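Putative transcription factor (Chaetomium thermophilum, PDB 5D5W) binds heat-shock-element DNA through its HSF-type domain and probably controls transcription in response to osmotic and oxidative stress. Local coordinates at residues Y9-D14 / S19-S24; F30-N35 / A53-Q58. All coordinates share one frame; numbering follows the deposited sequence.

Contact 1 of 2, residues Y9-D14 / S19-S24; sequences YKMLED and SVVRWS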
# COMPACT_ATOMS: atom_id res chain seq x y z
N TYR B 9 -8.44 -2.51 18.35
CA TYR B 9 -8.76 -3.62 19.23
C TYR B 9 -10.08 -4.31 18.87
O TYR B 9 -10.15 -5.53 18.85
CB TYR B 9 -8.82 -3.16 20.69
CG TYR B 9 -8.80 -4.31 21.68
CD1 TYR B 9 -7.61 -4.74 22.25
CD2 TYR B 9 -9.99 -4.97 22.04
CE1 TYR B 9 -7.59 -5.79 23.15
CE2 TYR B 9 -9.97 -6.02 22.94
CZ TYR B 9 -8.78 -6.43 23.49
OH TYR B 9 -8.76 -7.48 24.40
N LYS B 10 -11.10 -3.50 18.60
CA LYS B 10 -12.45 -4.00 18.29
C LYS B 10 -12.48 -4.75 16.95
O LYS B 10 -13.22 -5.73 16.79
CB LYS B 10 -13.46 -2.84 18.27
CG LYS B 10 -14.91 -3.28 18.45
CD LYS B 10 -15.80 -2.17 19.01
CE LYS B 10 -16.21 -1.16 17.95
NZ LYS B 10 -17.22 -0.18 18.46
N MET B 11 -11.68 -4.28 16.01
CA MET B 11 -11.48 -4.93 14.72
C MET B 11 -10.94 -6.35 14.95
O MET B 11 -11.36 -7.31 14.29
CB MET B 11 -10.47 -4.12 13.91
CG MET B 11 -10.57 -4.21 12.40
SD MET B 11 -9.27 -3.20 11.66
CE MET B 11 -7.84 -4.16 12.13
N LEU B 12 -10.01 -6.46 15.89
CA LEU B 12 -9.38 -7.73 16.21
C LEU B 12 -10.25 -8.59 17.13
O LEU B 12 -9.97 -9.77 17.32
CB LEU B 12 -8.02 -7.47 16.87
CG LEU B 12 -6.91 -6.94 15.94
CD1 LEU B 12 -5.83 -6.22 16.72
CD2 LEU B 12 -6.32 -8.08 15.14
N GLU B 13 -11.30 -8.00 17.69
CA GLU B 13 -12.21 -8.69 18.61
C GLU B 13 -13.26 -9.49 17.84
O GLU B 13 -14.11 -10.16 18.44
CB GLU B 13 -12.88 -7.66 19.54
CG GLU B 13 -13.22 -8.15 20.95
CD GLU B 13 -13.50 -7.01 21.93
OE1 GLU B 13 -13.18 -7.16 23.13
OE2 GLU B 13 -14.06 -5.97 21.52
N ASP B 14 -13.21 -9.42 16.51
CA ASP B 14 -14.26 -9.97 15.65
C ASP B 14 -13.78 -11.17 14.81
O ASP B 14 -12.91 -11.02 13.95
CB ASP B 14 -14.78 -8.87 14.72
CG ASP B 14 -15.99 -9.31 13.92
OD1 ASP B 14 -16.19 -10.53 13.75
OD2 ASP B 14 -16.73 -8.41 13.47
N SER B 19 -9.66 -14.59 9.20
CA SER B 19 -8.80 -15.06 8.10
C SER B 19 -7.87 -13.97 7.58
O SER B 19 -6.77 -14.27 7.11
CB SER B 19 -9.67 -15.57 6.95
OG SER B 19 -10.60 -14.58 6.54
N VAL B 20 -8.32 -12.72 7.67
CA VAL B 20 -7.60 -11.58 7.08
C VAL B 20 -6.98 -10.61 8.10
O VAL B 20 -6.01 -9.93 7.78
CB VAL B 20 -8.52 -10.80 6.11
CG1 VAL B 20 -9.18 -11.77 5.13
CG2 VAL B 20 -9.57 -10.00 6.85
N VAL B 21 -7.55 -10.51 9.30
CA VAL B 21 -6.93 -9.76 10.40
C VAL B 21 -7.16 -10.50 11.72
O VAL B 21 -8.32 -10.78 12.07
CB VAL B 21 -7.51 -8.33 10.54
CG1 VAL B 21 -6.85 -7.57 11.68
CG2 VAL B 21 -7.34 -7.56 9.25
N ARG B 22 -6.08 -10.79 12.45
CA ARG B 22 -6.19 -11.48 13.74
C ARG B 22 -4.99 -11.23 14.66
O ARG B 22 -3.96 -10.75 14.22
CB ARG B 22 -6.36 -12.99 13.53
CG ARG B 22 -5.17 -13.68 12.87
CD ARG B 22 -5.37 -15.19 12.82
NE ARG B 22 -4.25 -15.91 12.23
CZ ARG B 22 -3.98 -15.99 10.92
NH1 ARG B 22 -4.74 -15.36 10.02
NH2 ARG B 22 -2.93 -16.69 10.51
N TRP B 23 -5.15 -11.59 15.93
CA TRP B 23 -4.04 -11.60 16.88
C TRP B 23 -3.04 -12.69 16.52
O TRP B 23 -3.42 -13.76 16.04
CB TRP B 23 -4.52 -11.86 18.32
CG TRP B 23 -5.37 -10.78 18.93
CD1 TRP B 23 -6.72 -10.79 19.09
CD2 TRP B 23 -4.91 -9.54 19.49
NE1 TRP B 23 -7.14 -9.63 19.70
CE2 TRP B 23 -6.05 -8.85 19.95
CE3 TRP B 23 -3.65 -8.95 19.63
CZ2 TRP B 23 -5.96 -7.59 20.55
CZ3 TRP B 23 -3.56 -7.70 20.24
CH2 TRP B 23 -4.72 -7.04 20.69
N SER B 24 -1.77 -12.41 16.77
CA SER B 24 -0.74 -13.43 16.67
C SER B 24 -0.98 -14.45 17.76
O SER B 24 -1.41 -14.10 18.86
CB SER B 24 0.65 -12.82 16.84
OG SER B 24 0.95 -12.62 18.21
O HOH W 1 -10.18 -11.31 14.10
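Val21 meets Met11 and Leu12 where the first helix of the winged helix-turn-helix domain, 3-12, lies against edge strand 21-23. Val21 points its CB toward the helix, and CG1, anti to the backbone N (chi1 -180°), touches Leu12 CD2 at 3.5 Å and Met11 CE at 3.6 Å. Met11 gets its methyl there by a bend at chi3. Where the helix has given way to loop, one water donates to both Val21 O (2.8 Å) and Asp14 O (2.7 Å). One residue on, Arg22 offers backbone instead of side chain: its carbonyl carbon C lies 3.5 Å from Leu12 CD2, while CB points away from the helix. Trp23 then closes the interface with its indole. Leu12 CB sits over the five-membered ring, 4.1 Å from the centroid and 29° off the normal, a CH-pi contact. Without the indole, as with an alanine here, the Tyr9 ring is likely to lose its edge-on partner and Leu12 CB the face it rests on. The phenol is anchored beyond the pair, Tyr9 OH being hydrogen-bonded to Ala92 O. The benzo edge of the indole is turned toward the Tyr9 face in an offset edge-to-face pair, planes at 68°, with Trp23 CZ2 3.6 Å from Tyr9 CE1.

Contact 2 of 2, residues F30-N35 / A53-Q58; sequences FVVLEN and ASFVRQ. With nucleotides of chain A; nucleotides of chain C.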
# COMPACT_ATOMS: atom_id res chain seq x y z
N PHE B 30 -0.46 -8.38 16.35
CA PHE B 30 -1.55 -8.73 15.43
C PHE B 30 -1.04 -8.80 13.99
O PHE B 30 0.01 -8.26 13.65
CB PHE B 30 -2.74 -7.76 15.55
CG PHE B 30 -2.55 -6.45 14.86
CD1 PHE B 30 -3.04 -6.24 13.57
CD2 PHE B 30 -1.87 -5.42 15.49
CE1 PHE B 30 -2.85 -5.03 12.92
CE2 PHE B 30 -1.69 -4.21 14.85
CZ PHE B 30 -2.17 -4.01 13.57
N VAL B 31 -1.81 -9.50 13.16
CA VAL B 31 -1.45 -9.77 11.78
C VAL B 31 -2.56 -9.29 10.86
O VAL B 31 -3.72 -9.57 11.12
CB VAL B 31 -1.28 -11.28 11.54
CG1 VAL B 31 -0.70 -11.54 10.15
CG2 VAL B 31 -0.39 -11.89 12.61
N VAL B 32 -2.18 -8.57 9.80
CA VAL B 32 -3.09 -8.23 8.70
C VAL B 32 -2.59 -8.91 7.44
O VAL B 32 -1.40 -8.85 7.12
CB VAL B 32 -3.18 -6.70 8.46
CG1 VAL B 32 -4.03 -6.40 7.24
CG2 VAL B 32 -3.75 -6.00 9.69
N LEU B 33 -3.50 -9.56 6.71
CA LEU B 33 -3.13 -10.51 5.66
C LEU B 33 -4.28 -10.61 4.68
O LEU B 33 -5.43 -10.69 5.10
CB LEU B 33 -2.82 -11.87 6.28
CG LEU B 33 -2.73 -13.11 5.38
CD1 LEU B 33 -1.70 -12.90 4.28
CD2 LEU B 33 -2.41 -14.35 6.21
N GLU B 34 -3.99 -10.62 3.38
CA GLU B 34 -5.02 -10.59 2.32
C GLU B 34 -5.48 -9.14 2.18
O GLU B 34 -6.63 -8.79 2.46
CB GLU B 34 -6.20 -11.55 2.62
CG GLU B 34 -7.08 -11.89 1.42
CD GLU B 34 -8.18 -12.89 1.76
OE1 GLU B 34 -9.37 -12.56 1.56
OE2 GLU B 34 -7.86 -14.00 2.24
N ASN B 35 -4.54 -8.31 1.73
CA ASN B 35 -4.75 -6.88 1.59
C ASN B 35 -5.96 -6.52 0.73
O ASN B 35 -6.58 -5.48 0.92
CB ASN B 35 -3.48 -6.22 1.06
CG ASN B 35 -2.41 -6.08 2.13
OD1 ASN B 35 -1.50 -5.26 2.00
ND2 ASN B 35 -2.51 -6.87 3.20
N ALA B 53 -1.77 2.34 3.32
CA ALA B 53 -0.67 3.19 3.74
C ALA B 53 -1.05 4.13 4.87
O ALA B 53 -0.23 4.41 5.74
CB ALA B 53 -0.14 3.97 2.55
N SER B 54 -2.29 4.61 4.85
CA SER B 54 -2.82 5.46 5.92
C SER B 54 -3.06 4.68 7.21
O SER B 54 -2.93 5.22 8.32
CB SER B 54 -4.10 6.14 5.46
OG SER B 54 -3.85 6.91 4.31
N PHE B 55 -3.41 3.40 7.08
CA PHE B 55 -3.51 2.51 8.23
C PHE B 55 -2.14 2.30 8.84
O PHE B 55 -1.97 2.35 10.04
CB PHE B 55 -4.09 1.16 7.81
CG PHE B 55 -4.21 0.16 8.93
CD1 PHE B 55 -5.11 0.37 9.96
CD2 PHE B 55 -3.43 -0.98 8.94
CE1 PHE B 55 -5.22 -0.54 10.99
CE2 PHE B 55 -3.55 -1.90 9.96
CZ PHE B 55 -4.45 -1.68 10.99
N VAL B 56 -1.16 2.06 7.98
CA VAL B 56 0.21 1.88 8.43
C VAL B 56 0.72 3.14 9.14
O VAL B 56 1.33 3.05 10.20
CB VAL B 56 1.13 1.52 7.25
CG1 VAL B 56 2.60 1.65 7.65
CG2 VAL B 56 0.84 0.11 6.78
N ARG B 57 0.46 4.31 8.56
CA ARG B 57 0.91 5.57 9.15
C ARG B 57 0.40 5.75 10.56
O ARG B 57 1.16 6.13 11.44
CB ARG B 57 0.45 6.77 8.32
CG ARG B 57 0.95 8.11 8.83
CD ARG B 57 2.38 8.40 8.39
NE ARG B 57 2.97 9.54 9.11
CZ ARG B 57 3.47 9.48 10.34
NH1 ARG B 57 3.46 8.35 11.04
NH2 ARG B 57 4.00 10.57 10.90
N GLN B 58 -0.88 5.50 10.78
CA GLN B 58 -1.47 5.59 12.11
C GLN B 58 -0.80 4.65 13.10
O GLN B 58 -0.64 4.97 14.27
CB GLN B 58 -2.97 5.27 12.07
CG GLN B 58 -3.87 6.43 11.64
CD GLN B 58 -4.02 7.48 12.72
OE1 GLN B 58 -3.10 8.26 12.98
NE2 GLN B 58 -5.18 7.50 13.36
P DA A 7 8.55 6.74 13.93
OP1 DA A 7 9.18 6.99 15.26
OP2 DA A 7 7.15 6.26 13.87
O5' DA A 7 8.67 8.07 13.06
C5' DA A 7 9.97 8.50 12.60
C4' DA A 7 9.86 9.76 11.78
O4' DA A 7 9.35 9.44 10.46
C3' DA A 7 8.90 10.80 12.35
O3' DA A 7 9.46 12.09 12.08
C2' DA A 7 7.63 10.57 11.54
C1' DA A 7 8.22 10.24 10.19
N9 DA A 7 7.35 9.51 9.27
C8 DA A 7 6.59 8.39 9.51
N7 DA A 7 5.91 7.98 8.47
C5 DA A 7 6.23 8.89 7.48
C6 DA A 7 5.83 9.01 6.14
N6 DA A 7 4.98 8.16 5.54
N1 DA A 7 6.34 10.02 5.41
C2 DA A 7 7.20 10.86 6.01
N3 DA A 7 7.64 10.86 7.27
C4 DA A 7 7.12 9.84 7.95
P DT C 4 -6.88 8.80 2.84
OP1 DT C 4 -7.93 8.67 1.81
OP2 DT C 4 -6.21 7.59 3.40
O5' DT C 4 -5.75 9.78 2.27
C5' DT C 4 -6.08 11.12 1.88
C4' DT C 4 -4.82 11.86 1.46
O4' DT C 4 -4.03 12.21 2.62
C3' DT C 4 -3.91 11.05 0.54
O3' DT C 4 -3.60 11.85 -0.60
C2' DT C 4 -2.68 10.77 1.39
C1' DT C 4 -2.66 11.96 2.33
N1 DT C 4 -1.95 11.78 3.62
C2 DT C 4 -1.16 12.81 4.08
O2 DT C 4 -1.01 13.85 3.47
N3 DT C 4 -0.54 12.56 5.27
C4 DT C 4 -0.65 11.42 6.05
O4 DT C 4 -0.05 11.35 7.11
C5 DT C 4 -1.50 10.38 5.51
C7 DT C 4 -1.65 9.10 6.27
C6 DT C 4 -2.10 10.61 4.34
P DG A 8 8.91 13.38 12.84
OP1 DG A 8 10.00 13.88 13.71
OP2 DG A 8 7.59 13.05 13.44
O5' DG A 8 8.76 14.45 11.67
C5' DG A 8 9.85 14.66 10.75
C4' DG A 8 9.42 15.56 9.61
O4' DG A 8 8.62 14.82 8.66
C3' DG A 8 8.57 16.76 10.02
O3' DG A 8 8.97 17.91 9.26
C2' DG A 8 7.15 16.30 9.74
C1' DG A 8 7.33 15.39 8.54
N9 DG A 8 6.38 14.29 8.43
C8 DG A 8 6.05 13.38 9.41
N7 DG A 8 5.20 12.48 9.01
C5 DG A 8 4.95 12.80 7.68
C6 DG A 8 4.10 12.19 6.73
O6 DG A 8 3.38 11.19 6.86
N1 DG A 8 4.15 12.85 5.50
C2 DG A 8 4.91 13.96 5.23
N2 DG A 8 4.82 14.45 3.99
N3 DG A 8 5.70 14.54 6.12
C4 DG A 8 5.67 13.92 7.31
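The recognition helix of the HSF-type winged helix-turn-helix, 52-61, packs on strand 30-33 through Phe55, while Arg57 reaches the bases and Ser54 a phosphate. Phe55 points toward the strand; with chi1 at 179° the ring is swung away from its own backbone N, and the far end of the ring does the touching. Phe55 CZ meets Phe30 CZ at 4.2 Å, the two side chains arriving from opposite directions, and Phe55 CE2 lies 4.1 Å from Val32 CG2. These are apolar contacts at moderate spacing, and only 84 Å² is buried between the segments. Phe55 is the one side chain of 53-58 that touches 30-35; Phe52 and Leu59 of the same helix add contacts to Val32 and Phe30.

Arg57, two residues after Phe55, extends into the bases. Its chain bends at chi2 (81°), and the guanidinium takes the Hoogsteen edge of guanine DG8 of chain A with two donors: NE to O6 at 2.8 Å and NH2 to N7 at 2.9 Å, each with an N-H...acceptor angle of 141°, appreciably bent. Adenine DA7 of chain A lies over one face of the group, its C8 3.4 Å above the plane and near its centre; stacking and hydrogen bonding together should restrict its rotation. Arg57 CB also packs 3.7 Å from the C7 methyl of DT4 of chain C. The phosphate of that nucleotide is held by Ser54, whose OG donates to OP2 at 2.6 Å, so one helix contacts both a base edge and the phosphate backbone.

On the protein side, Phe38 of helix 35-46 meets Phe55 edge-to-face, and Leu8 of helix 3-12 touches both Phe55 and Phe30. Strand 30-33 is itself flanked by strands 21-23 and 82-86, placing the contact between the sheet and the three helices.

Both contacts are buried, and both use the same sheet: strands 21-23 and 30-33 are antiparallel neighbours, joined by probable backbone hydrogen bonds between Val31 N and Arg22 O and between Leu33 N and Val20 O. Leu12 CD2 also packs on Phe30 CB at 3.6 Å, making the two interfaces continuous although their centres are 12 Å apart. Contact 1 is the more extensive, with 342 Å² buried against 84 Å², and combines aromatic, aliphatic and water-mediated contacts. Contact 2 is sparser and purely apolar between its segments, yet its helix bears the polar DNA-reading groups. Contact 1 stays about 11 Å from the nucleic acid at the nearest atoms.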